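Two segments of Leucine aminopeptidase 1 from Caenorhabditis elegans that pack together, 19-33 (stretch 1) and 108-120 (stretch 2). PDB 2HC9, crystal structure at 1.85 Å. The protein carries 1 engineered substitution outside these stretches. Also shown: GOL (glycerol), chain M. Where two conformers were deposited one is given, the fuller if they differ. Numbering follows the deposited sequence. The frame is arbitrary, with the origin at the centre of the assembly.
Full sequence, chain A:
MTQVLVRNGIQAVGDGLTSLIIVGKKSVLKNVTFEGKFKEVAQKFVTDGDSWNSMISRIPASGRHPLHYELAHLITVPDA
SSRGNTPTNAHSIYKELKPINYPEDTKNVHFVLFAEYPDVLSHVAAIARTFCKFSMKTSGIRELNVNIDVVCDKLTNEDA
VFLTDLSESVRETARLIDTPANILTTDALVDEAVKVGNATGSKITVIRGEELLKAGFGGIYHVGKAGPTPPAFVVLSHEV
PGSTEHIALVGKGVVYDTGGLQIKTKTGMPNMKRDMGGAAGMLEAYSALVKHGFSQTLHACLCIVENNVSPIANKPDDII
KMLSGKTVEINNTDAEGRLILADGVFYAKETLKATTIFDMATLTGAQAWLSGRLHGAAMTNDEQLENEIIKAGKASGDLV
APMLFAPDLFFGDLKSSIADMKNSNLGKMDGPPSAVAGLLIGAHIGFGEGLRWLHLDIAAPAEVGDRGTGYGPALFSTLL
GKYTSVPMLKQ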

# COMPACT_ATOMS: atom_id res chain seq x y z
N SER A 19 -10.94 -49.24 6.78
CA SER A 19 -9.63 -48.61 6.94
C SER A 19 -9.18 -48.70 8.38
O SER A 19 -9.97 -48.44 9.30
CB SER A 19 -9.68 -47.13 6.57
OG SER A 19 -8.45 -46.51 6.92
N LEU A 20 -7.91 -49.03 8.59
CA LEU A 20 -7.40 -49.16 9.94
C LEU A 20 -6.32 -48.11 10.20
O LEU A 20 -5.35 -48.00 9.45
CB LEU A 20 -6.79 -50.56 10.15
CG LEU A 20 -6.02 -50.74 11.47
CD1 LEU A 20 -6.96 -50.69 12.66
CD2 LEU A 20 -5.21 -52.07 11.48
N ILE A 21 -6.47 -47.37 11.29
CA ILE A 21 -5.41 -46.44 11.68
C ILE A 21 -5.00 -46.71 13.12
O ILE A 21 -5.82 -46.62 14.04
CB ILE A 21 -5.85 -44.96 11.46
CG1 ILE A 21 -6.13 -44.73 9.97
CG2 ILE A 21 -4.76 -43.99 12.00
CD1 ILE A 21 -6.80 -43.44 9.67
N ILE A 22 -3.73 -47.06 13.31
CA ILE A 22 -3.17 -47.30 14.65
C ILE A 22 -2.43 -46.05 15.14
O ILE A 22 -1.63 -45.47 14.41
CB ILE A 22 -2.19 -48.51 14.66
CG1 ILE A 22 -2.90 -49.75 14.11
CG2 ILE A 22 -1.62 -48.77 16.09
CD1 ILE A 22 -1.93 -50.84 13.63
N VAL A 23 -2.72 -45.64 16.37
CA VAL A 23 -2.15 -44.41 16.92
C VAL A 23 -1.51 -44.63 18.29
O VAL A 23 -2.12 -45.23 19.18
CB VAL A 23 -3.23 -43.30 17.02
CG1 VAL A 23 -2.58 -41.94 17.46
CG2 VAL A 23 -3.98 -43.16 15.69
N GLY A 24 -0.28 -44.14 18.46
CA GLY A 24 0.35 -44.20 19.78
C GLY A 24 1.66 -43.42 19.86
O GLY A 24 2.33 -43.24 18.86
N LYS A 25 2.00 -42.97 21.06
CA LYS A 25 3.39 -42.58 21.34
C LYS A 25 4.38 -43.71 21.15
O LYS A 25 4.10 -44.87 21.45
CB LYS A 25 3.53 -41.97 22.73
CG LYS A 25 2.86 -40.59 22.84
CD LYS A 25 2.85 -40.11 24.27
CE LYS A 25 2.55 -38.61 24.34
NZ LYS A 25 2.32 -38.21 25.75
N LYS A 26 5.55 -43.34 20.65
CA LYS A 26 6.62 -44.27 20.35
C LYS A 26 6.91 -45.20 21.52
O LYS A 26 7.04 -46.41 21.34
CB LYS A 26 7.88 -43.46 19.97
CG LYS A 26 9.01 -44.28 19.36
CD LYS A 26 8.59 -44.90 18.03
CE LYS A 26 9.61 -45.90 17.54
NZ LYS A 26 10.91 -45.24 17.23
N SER A 27 6.98 -44.65 22.73
CA SER A 27 7.32 -45.46 23.90
C SER A 27 6.23 -46.48 24.19
O SER A 27 6.53 -47.59 24.65
CB SER A 27 7.57 -44.59 25.14
OG SER A 27 6.40 -43.87 25.49
N VAL A 28 4.98 -46.11 23.92
CA VAL A 28 3.83 -46.99 24.18
C VAL A 28 3.80 -48.10 23.12
O VAL A 28 3.72 -49.30 23.44
CB VAL A 28 2.50 -46.21 24.20
CG1 VAL A 28 1.32 -47.17 24.31
CG2 VAL A 28 2.49 -45.18 25.37
N LEU A 29 3.89 -47.68 21.86
CA LEU A 29 3.96 -48.62 20.72
C LEU A 29 5.08 -49.64 20.87
O LEU A 29 4.90 -50.81 20.50
CB LEU A 29 4.10 -47.87 19.39
CG LEU A 29 2.91 -46.99 18.96
CD1 LEU A 29 3.23 -46.23 17.67
CD2 LEU A 29 1.64 -47.81 18.79
N LYS A 30 6.23 -49.21 21.40
CA LYS A 30 7.36 -50.11 21.64
C LYS A 30 6.96 -51.27 22.56
O LYS A 30 7.51 -52.37 22.46
CB LYS A 30 8.53 -49.35 22.26
CG LYS A 30 9.48 -48.73 21.28
CD LYS A 30 10.68 -48.08 22.01
CE LYS A 30 11.30 -49.03 23.04
NZ LYS A 30 12.79 -48.89 23.16
N ASN A 31 6.03 -51.02 23.47
CA ASN A 31 5.63 -52.03 24.44
C ASN A 31 4.39 -52.83 24.07
O ASN A 31 4.00 -53.75 24.78
CB ASN A 31 5.50 -51.42 25.83
CG ASN A 31 6.86 -51.10 26.44
OD1 ASN A 31 7.00 -50.15 27.19
ND2 ASN A 31 7.86 -51.90 26.10
N VAL A 32 3.77 -52.49 22.94
CA VAL A 32 2.60 -53.23 22.49
C VAL A 32 3.02 -54.63 22.00
O VAL A 32 3.94 -54.76 21.19
CB VAL A 32 1.84 -52.46 21.39
CG1 VAL A 32 0.74 -53.35 20.77
CG2 VAL A 32 1.23 -51.19 21.98
N THR A 33 2.34 -55.66 22.50
CA THR A 33 2.53 -57.03 22.01
C THR A 33 1.58 -57.34 20.86
O THR A 33 0.37 -57.12 20.97
CB THR A 33 2.33 -58.06 23.16
OG1 THR A 33 3.18 -57.71 24.25
CG2 THR A 33 2.71 -59.47 22.70
N ASN A 108 -16.04 -48.42 6.90
CA ASN A 108 -15.64 -48.30 8.31
C ASN A 108 -14.23 -47.71 8.43
O ASN A 108 -13.31 -48.10 7.69
CB ASN A 108 -15.61 -49.68 8.98
CG ASN A 108 -16.90 -50.46 8.77
OD1 ASN A 108 -16.88 -51.59 8.27
ND2 ASN A 108 -18.01 -49.88 9.15
N VAL A 109 -14.05 -46.79 9.38
CA VAL A 109 -12.70 -46.45 9.84
C VAL A 109 -12.50 -46.90 11.27
O VAL A 109 -13.25 -46.51 12.17
CB VAL A 109 -12.38 -44.96 9.70
CG1 VAL A 109 -10.87 -44.73 9.98
CG2 VAL A 109 -12.74 -44.51 8.29
N HIS A 110 -11.50 -47.74 11.47
CA HIS A 110 -11.24 -48.28 12.78
C HIS A 110 -9.93 -47.68 13.33
O HIS A 110 -8.85 -47.90 12.75
CB HIS A 110 -11.11 -49.81 12.67
CG HIS A 110 -11.16 -50.52 13.99
ND1 HIS A 110 -10.95 -51.88 14.11
CD2 HIS A 110 -11.40 -50.07 15.25
CE1 HIS A 110 -11.07 -52.24 15.38
NE2 HIS A 110 -11.34 -51.16 16.09
N PHE A 111 -10.03 -46.91 14.41
CA PHE A 111 -8.83 -46.44 15.14
C PHE A 111 -8.54 -47.36 16.30
O PHE A 111 -9.43 -47.65 17.12
CB PHE A 111 -8.97 -45.00 15.67
CG PHE A 111 -9.05 -43.98 14.57
CD1 PHE A 111 -7.92 -43.30 14.14
CD2 PHE A 111 -10.27 -43.77 13.90
CE1 PHE A 111 -7.99 -42.40 13.07
CE2 PHE A 111 -10.36 -42.88 12.83
CZ PHE A 111 -9.22 -42.18 12.41
N VAL A 112 -7.29 -47.77 16.39
CA VAL A 112 -6.77 -48.37 17.61
C VAL A 112 -5.84 -47.36 18.26
O VAL A 112 -4.73 -47.10 17.78
CB VAL A 112 -6.02 -49.68 17.34
CG1 VAL A 112 -5.48 -50.23 18.68
CG2 VAL A 112 -6.97 -50.71 16.68
N LEU A 113 -6.32 -46.80 19.36
CA LEU A 113 -5.61 -45.72 20.07
C LEU A 113 -4.94 -46.27 21.33
O LEU A 113 -5.62 -46.53 22.34
CB LEU A 113 -6.58 -44.58 20.41
CG LEU A 113 -6.02 -43.42 21.27
CD1 LEU A 113 -4.86 -42.71 20.55
CD2 LEU A 113 -7.13 -42.42 21.57
N PHE A 114 -3.62 -46.40 21.28
CA PHE A 114 -2.84 -46.79 22.47
C PHE A 114 -2.41 -45.54 23.22
O PHE A 114 -1.42 -44.93 22.89
CB PHE A 114 -1.59 -47.55 22.05
CG PHE A 114 -1.87 -48.89 21.42
CD1 PHE A 114 -2.30 -49.96 22.21
CD2 PHE A 114 -1.68 -49.08 20.05
CE1 PHE A 114 -2.56 -51.22 21.63
CE2 PHE A 114 -1.93 -50.33 19.46
CZ PHE A 114 -2.37 -51.40 20.25
N ALA A 115 -3.18 -45.16 24.23
CA ALA A 115 -2.89 -43.90 24.91
C ALA A 115 -2.97 -44.16 26.39
O ALA A 115 -3.86 -44.87 26.86
CB ALA A 115 -3.88 -42.82 24.49
N GLU A 116 -2.02 -43.58 27.11
CA GLU A 116 -2.07 -43.54 28.56
C GLU A 116 -3.21 -42.65 29.01
O GLU A 116 -3.62 -41.76 28.27
CB GLU A 116 -0.76 -42.97 29.12
CG GLU A 116 0.38 -43.96 29.14
CD GLU A 116 0.58 -44.59 30.51
OE1 GLU A 116 -0.21 -45.50 30.86
OE2 GLU A 116 1.53 -44.19 31.22
N TYR A 117 -3.69 -42.88 30.22
CA TYR A 117 -4.90 -42.22 30.71
C TYR A 117 -4.89 -40.68 30.57
O TYR A 117 -5.90 -40.10 30.17
CB TYR A 117 -5.09 -42.61 32.17
CG TYR A 117 -6.45 -42.40 32.73
CD1 TYR A 117 -7.59 -42.78 32.04
CD2 TYR A 117 -6.58 -41.83 33.99
CE1 TYR A 117 -8.84 -42.60 32.60
CE2 TYR A 117 -7.81 -41.64 34.54
CZ TYR A 117 -8.92 -42.02 33.86
OH TYR A 117 -10.13 -41.81 34.47
N PRO A 118 -3.77 -40.03 30.93
CA PRO A 118 -3.77 -38.57 30.80
C PRO A 118 -3.84 -38.05 29.35
O PRO A 118 -4.14 -36.88 29.15
CB PRO A 118 -2.43 -38.16 31.43
CG PRO A 118 -2.03 -39.33 32.29
CD PRO A 118 -2.49 -40.51 31.49
N ASP A 119 -3.54 -38.91 28.37
CA ASP A 119 -3.55 -38.52 26.95
C ASP A 119 -4.87 -38.76 26.25
O ASP A 119 -5.09 -38.22 25.18
CB ASP A 119 -2.47 -39.27 26.18
CG ASP A 119 -1.05 -38.77 26.50
OD1 ASP A 119 -0.91 -37.73 27.18
OD2 ASP A 119 -0.09 -39.44 26.09
N VAL A 120 -5.72 -39.63 26.82
CA VAL A 120 -6.86 -40.15 26.07
C VAL A 120 -7.77 -39.04 25.54
O VAL A 120 -8.13 -39.05 24.36
CB VAL A 120 -7.70 -41.15 26.90
CG1 VAL A 120 -9.01 -41.49 26.15
CG2 VAL A 120 -6.86 -42.42 27.17
C1 GOL M . 2.89 -40.44 29.49
O1 GOL M . 3.22 -39.71 28.33
C2 GOL M . 1.56 -39.93 30.03
O2 GOL M . 0.56 -40.30 29.13
C3 GOL M . 1.27 -40.48 31.43
O3 GOL M . 1.18 -41.88 31.45
O HOH W 1 0.20 -42.97 23.28

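Strands 19-25 and 108-114 run side by side as parallel neighbours, their axes 4.7 Å apart at closest approach and their N-to-C directions 18° apart. The ladder alternates as parallel pairing requires: His110 N donates to Ser19 O (2.7 Å, 176°), Ile21 N to His110 O (2.8 Å, 170°), Val112 N to Ile21 O (3.0 Å), Val23 N to Val112 O (2.9 Å) and Phe114 N to Val23 O (2.8 Å). Beyond this the strands part, Lys25 N lying 4.3 Å from Phe114 O; a water bridges them, accepting from Lys25 N (2.9 Å) and donating to Phe114 O (2.6 Å).

Phe114 has the largest covered area, 123 of the 822 Å² buried in total. Val32 CG2 sits 3.7 Å from the Phe114 ring centroid, 9° off the normal, a CH-pi contact over one face, while Ile22 CG2 meets the ring edge at Phe114 CE2 (3.7 Å). Val28 CG1 reaches Phe114 CB (3.7 Å), so strand, helix and following loop all enclose this residue.

On the other sheet face, Val23 and Ile21 cover the next most. Val23 CG1 packs on Leu113 CD1 (3.9 Å), and Ile21 CB approaches Phe111 CE1 (3.7 Å), purely apolar pairings.

At the end of strand 19-25, extended Lys25 places NZ 2.7 Å from Asp119 OD2, a salt bridge joining opposite charges.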